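Local coordinates for TlmII (Streptoalloteichus hindustanus, PDB 4HVM), which takes part in tallysomycin biosynthesis as a condensation-domain protein of the nonribosomal peptide synthetase kind and may bind phosphopantetheine, at residues 409-421 and 425-436. Numbering follows the deposited sequence.
Sequences TDTWDGTTTDLSV and GEDMVIVLDQRR
Trp412 meets Arg435 face to face: the guanidinium lies flat on the indole, the planes only 8° apart, and Arg435 CZ sits 3.6 Å from the centroid of the five-membered ring in a cation-pi stack. Trp412 holds CG anti to its own N (chi1 172°), which turns the indole toward the arginine. The arginine chain, extended from CG to NE, runs past the tryptophan side chain in the opposite direction and lays CD on the benzo part, near CZ2 and CE2. Gly414 CA lies against the opposite face of the indole, toward its rim, and Trp412 NE1 donates to Thr415 O at 2.9 Å, almost in the ring plane, which fixes how the ring is turned. An Asx turn bends the loop here, Asp413 OD1 receiving both N and OG1 of Thr415 from one side of its carboxylate plane.

At Thr416 the backbones join, its O accepting from Arg435 N. From Thr417 the chain is one arm of an antiparallel beta hairpin, the strands 417-424 and 427-434 lying next to each other inside a mixed sheet of the condensation-domain fold; strand 359-361 continues the sheet beyond the first arm and strand 216-223 beyond the second. Thr417 OG1 lies 3.2 Å from Gln434 OE1.

Asp418 pairs with Asp433 through two backbone bonds, the 2.7 Å one from Asp433 N to Asp418 O nearly straight at 174°. Their side chains point the same way, Asp418 OD1 being 4.0 Å from Asp433 OD2; His362 bonds to the first carboxylate and Thr217 to the second, which may ease the like charges. Leu419 turns to the other face, where it touches helices 241-255 and 445-459, and sets CD2 3.7 Å from Ile430 CG2. Ser420 and Val431 form the next hydrogen-bonded pair, and Val421 CG1 meets Met428 CE (selenomethionine) at 3.6 Å.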
loop_
_atom_site.group_PDB
_atom_site.type_symbol
_atom_site.label_atom_id
_atom_site.label_comp_id
_atom_site.label_asym_id
_atom_site.label_seq_id
_atom_site.Cartn_x
_atom_site.Cartn_y
_atom_site.Cartn_z
ATOM N N THR A 409 6.234 9.656 20.874
ATOM C CA THR A 409 7.405 9.074 20.230
ATOM C C THR A 409 7.401 9.370 18.735
ATOM O O THR A 409 6.491 8.967 18.010
ATOM C CB THR A 409 7.486 7.555 20.457
ATOM O OG1 THR A 409 7.456 7.277 21.863
ATOM C CG2 THR A 409 8.769 6.993 19.860
ATOM N N ASP A 410 8.430 10.081 18.287
ATOM C CA ASP A 410 8.568 10.457 16.886
ATOM C C ASP A 410 9.085 9.289 16.046
ATOM O O ASP A 410 10.221 8.847 16.213
ATOM C CB ASP A 410 9.507 11.660 16.761
ATOM C CG ASP A 410 9.586 12.204 15.347
ATOM O OD1 ASP A 410 8.666 11.938 14.542
ATOM O OD2 ASP A 410 10.572 12.911 15.048
ATOM N N THR A 411 8.242 8.791 15.146
ATOM C CA THR A 411 8.619 7.679 14.279
ATOM C C THR A 411 8.448 8.027 12.800
ATOM O O THR A 411 8.324 7.138 11.959
ATOM C CB THR A 411 7.807 6.404 14.594
ATOM O OG1 THR A 411 6.424 6.620 14.284
ATOM C CG2 THR A 411 7.954 6.020 16.065
ATOM N N TRP A 412 8.439 9.320 12.492
ATOM C CA TRP A 412 8.302 9.790 11.116
ATOM C C TRP A 412 9.560 9.463 10.312
ATOM O O TRP A 412 10.669 9.764 10.749
ATOM C CB TRP A 412 8.020 11.295 11.118
ATOM C CG TRP A 412 8.036 11.941 9.770
ATOM C CD1 TRP A 412 7.331 11.561 8.669
ATOM C CD2 TRP A 412 8.778 13.107 9.389
ATOM N NE1 TRP A 412 7.598 12.408 7.620
ATOM C CE2 TRP A 412 8.484 13.367 8.036
ATOM C CE3 TRP A 412 9.670 13.951 10.059
ATOM C CZ2 TRP A 412 9.048 14.434 7.340
ATOM C CZ3 TRP A 412 10.229 15.010 9.367
ATOM C CH2 TRP A 412 9.917 15.243 8.022
ATOM N N ASP A 413 9.390 8.847 9.143
ATOM C CA ASP A 413 10.537 8.362 8.369
ATOM C C ASP A 413 11.248 9.441 7.556
ATOM O O ASP A 413 12.331 9.207 7.022
ATOM C CB ASP A 413 10.159 7.167 7.474
ATOM C CG ASP A 413 9.123 7.517 6.410
ATOM O OD1 ASP A 413 8.755 8.703 6.279
ATOM O OD2 ASP A 413 8.683 6.591 5.693
ATOM N N GLY A 414 10.634 10.615 7.456
ATOM C CA GLY A 414 11.252 11.727 6.759
ATOM C C GLY A 414 10.614 12.053 5.424
ATOM O O GLY A 414 11.015 13.010 4.760
ATOM N N THR A 415 9.625 11.259 5.022
ATOM C CA THR A 415 8.920 11.506 3.770
ATOM C C THR A 415 8.153 12.821 3.848
ATOM O O THR A 415 7.348 13.028 4.757
ATOM C CB THR A 415 7.951 10.362 3.424
ATOM O OG1 THR A 415 8.672 9.123 3.387
ATOM C CG2 THR A 415 7.297 10.604 2.068
ATOM N N THR A 416 8.418 13.712 2.898
ATOM C CA THR A 416 7.796 15.032 2.897
ATOM C C THR A 416 6.662 15.146 1.886
ATOM O O THR A 416 5.740 15.938 2.068
ATOM C CB THR A 416 8.822 16.150 2.637
ATOM O OG1 THR A 416 9.502 15.905 1.398
ATOM C CG2 THR A 416 9.829 16.213 3.773
ATOM N N THR A 417 6.735 14.361 0.818
ATOM C CA THR A 417 5.674 14.338 -0.180
ATOM C C THR A 417 5.147 12.918 -0.349
ATOM O O THR A 417 5.844 12.041 -0.862
ATOM C CB THR A 417 6.157 14.879 -1.540
ATOM O OG1 THR A 417 6.612 16.229 -1.387
ATOM C CG2 THR A 417 5.032 14.841 -2.564
ATOM N N ASP A 418 3.914 12.697 0.097
ATOM C CA ASP A 418 3.284 11.386 0.002
ATOM C C ASP A 418 2.090 11.443 -0.946
ATOM O O ASP A 418 1.170 12.236 -0.753
ATOM C CB ASP A 418 2.839 10.912 1.384
ATOM C CG ASP A 418 2.563 9.424 1.428
ATOM O OD1 ASP A 418 1.492 9.001 0.942
ATOM O OD2 ASP A 418 3.420 8.680 1.951
ATOM N N LEU A 419 2.101 10.596 -1.968
ATOM C CA LEU A 419 1.072 10.652 -2.998
ATOM C C LEU A 419 0.409 9.292 -3.206
ATOM O O LEU A 419 1.076 8.309 -3.525
ATOM C CB LEU A 419 1.679 11.171 -4.306
ATOM C CG LEU A 419 0.750 11.796 -5.344
ATOM C CD1 LEU A 419 1.463 12.930 -6.065
ATOM C CD2 LEU A 419 0.275 10.747 -6.337
ATOM N N SER A 420 -0.907 9.243 -3.022
ATOM C CA SER A 420 -1.657 8.000 -3.167
ATOM C C SER A 420 -2.887 8.204 -4.047
ATOM O O SER A 420 -3.414 9.311 -4.138
ATOM C CB SER A 420 -2.079 7.475 -1.796
ATOM O OG SER A 420 -2.742 6.229 -1.920
ATOM N N VAL A 421 -3.342 7.137 -4.699
ATOM C CA VAL A 421 -4.498 7.231 -5.591
ATOM C C VAL A 421 -5.571 6.207 -5.232
ATOM O O VAL A 421 -5.279 5.023 -5.084
ATOM C CB VAL A 421 -4.093 7.040 -7.065
ATOM C CG1 VAL A 421 -5.251 7.397 -7.986
ATOM C CG2 VAL A 421 -2.885 7.893 -7.397
ATOM N N GLY A 425 -16.349 6.467 -7.029
ATOM C CA GLY A 425 -17.280 6.378 -8.138
ATOM C C GLY A 425 -16.539 5.883 -9.365
ATOM O O GLY A 425 -15.736 4.955 -9.276
ATOM N N GLU A 426 -16.796 6.502 -10.511
ATOM C CA GLU A 426 -16.070 6.163 -11.725
ATOM C C GLU A 426 -14.896 7.114 -11.905
ATOM O O GLU A 426 -14.433 7.335 -13.021
ATOM C CB GLU A 426 -16.985 6.225 -12.950
ATOM C CG GLU A 426 -18.086 5.178 -12.972
ATOM C CD GLU A 426 -19.356 5.645 -12.284
ATOM O OE1 GLU A 426 -20.147 6.374 -12.921
ATOM O OE2 GLU A 426 -19.565 5.278 -11.109
ATOM N N ASP A 427 -14.424 7.683 -10.799
ATOM C CA ASP A 427 -13.301 8.614 -10.835
ATOM C C ASP A 427 -12.145 8.125 -9.968
ATOM O O ASP A 427 -12.319 7.247 -9.125
ATOM C CB ASP A 427 -13.740 10.000 -10.359
ATOM C CG ASP A 427 -14.835 10.593 -11.223
ATOM O OD1 ASP A 427 -14.840 10.322 -12.443
ATOM O OD2 ASP A 427 -15.689 11.329 -10.682
HETATM N N MSE A 428 -10.966 8.696 -10.186
HETATM C CA MSE A 428 -9.810 8.430 -9.344
HETATM C C MSE A 428 -9.483 9.694 -8.562
HETATM O O MSE A 428 -9.521 10.797 -9.111
HETATM C CB MSE A 428 -8.608 8.020 -10.196
HETATM C CG MSE A 428 -8.795 6.709 -10.935
HETATM SE SE MSE A 428 -8.899 5.204 -9.699
HETATM C CE MSE A 428 -7.014 4.709 -9.599
ATOM N N VAL A 429 -9.175 9.539 -7.280
ATOM C CA VAL A 429 -8.827 10.683 -6.450
ATOM C C VAL A 429 -7.382 10.596 -5.981
ATOM O O VAL A 429 -6.983 9.619 -5.349
ATOM C CB VAL A 429 -9.759 10.805 -5.232
ATOM C CG1 VAL A 429 -9.307 11.937 -4.320
ATOM C CG2 VAL A 429 -11.182 11.027 -5.687
ATOM N N ILE A 430 -6.602 11.620 -6.306
ATOM C CA ILE A 430 -5.217 11.701 -5.864
ATOM C C ILE A 430 -5.123 12.365 -4.490
ATOM O O ILE A 430 -5.432 13.545 -4.338
ATOM C CB ILE A 430 -4.360 12.488 -6.870
ATOM C CG1 ILE A 430 -4.379 11.798 -8.233
ATOM C CG2 ILE A 430 -2.940 12.619 -6.363
ATOM C CD1 ILE A 430 -3.596 12.533 -9.304
ATOM N N VAL A 431 -4.705 11.599 -3.487
ATOM C CA VAL A 431 -4.581 12.132 -2.135
ATOM C C VAL A 431 -3.132 12.498 -1.824
ATOM O O VAL A 431 -2.248 11.642 -1.839
ATOM C CB VAL A 431 -5.098 11.141 -1.080
ATOM C CG1 VAL A 431 -5.040 11.769 0.297
ATOM C CG2 VAL A 431 -6.516 10.706 -1.407
ATOM N N LEU A 432 -2.897 13.775 -1.540
ATOM C CA LEU A 432 -1.541 14.280 -1.329
ATOM C C LEU A 432 -1.296 14.648 0.125
ATOM O O LEU A 432 -2.061 15.408 0.716
ATOM C CB LEU A 432 -1.280 15.502 -2.211
ATOM C CG LEU A 432 0.025 16.258 -1.971
ATOM C CD1 LEU A 432 1.219 15.423 -2.400
ATOM C CD2 LEU A 432 0.012 17.597 -2.695
ATOM N N ASP A 433 -0.219 14.113 0.692
ATOM C CA ASP A 433 0.180 14.435 2.058
ATOM C C ASP A 433 1.534 15.137 2.039
ATOM O O ASP A 433 2.547 14.531 1.700
ATOM C CB ASP A 433 0.251 13.165 2.909
ATOM C CG ASP A 433 -1.102 12.498 3.075
ATOM O OD1 ASP A 433 -2.095 13.212 3.329
ATOM O OD2 ASP A 433 -1.177 11.260 2.935
ATOM N N GLN A 434 1.554 16.417 2.399
ATOM C CA GLN A 434 2.781 17.204 2.317
ATOM C C GLN A 434 3.259 17.748 3.655
ATOM O O GLN A 434 2.487 17.877 4.602
ATOM C CB GLN A 434 2.616 18.360 1.329
ATOM C CG GLN A 434 2.724 17.943 -0.120
ATOM C CD GLN A 434 3.474 18.958 -0.962
ATOM O OE1 GLN A 434 4.618 18.730 -1.357
ATOM N NE2 GLN A 434 2.828 20.083 -1.247
ATOM N N ARG A 435 4.550 18.053 3.715
ATOM C CA ARG A 435 5.141 18.765 4.839
ATOM C C ARG A 435 6.072 19.831 4.273
ATOM O O ARG A 435 7.192 19.526 3.858
ATOM C CB ARG A 435 5.917 17.807 5.744
ATOM C CG ARG A 435 5.103 16.627 6.244
ATOM C CD ARG A 435 5.800 15.903 7.382
ATOM N NE ARG A 435 5.055 14.715 7.791
ATOM C CZ ARG A 435 4.983 14.267 9.041
ATOM N NH1 ARG A 435 5.606 14.911 10.018
ATOM N NH2 ARG A 435 4.279 13.175 9.312
ATOM N N ARG A 436 5.598 21.074 4.239
ATOM C CA ARG A 436 6.324 22.165 3.589
ATOM C C ARG A 436 7.661 22.451 4.268
ATOM O O ARG A 436 7.758 22.435 5.495
ATOM C CB ARG A 436 5.472 23.438 3.570
ATOM C CG ARG A 436 5.816 24.407 2.445
ATOM C CD ARG A 436 5.081 24.047 1.160
ATOM N NE ARG A 436 3.641 24.258 1.280
ATOM C CZ ARG A 436 2.769 24.069 0.294
ATOM N NH1 ARG A 436 3.190 23.658 -0.895
ATOM N NH2 ARG A 436 1.478 24.290 0.498
#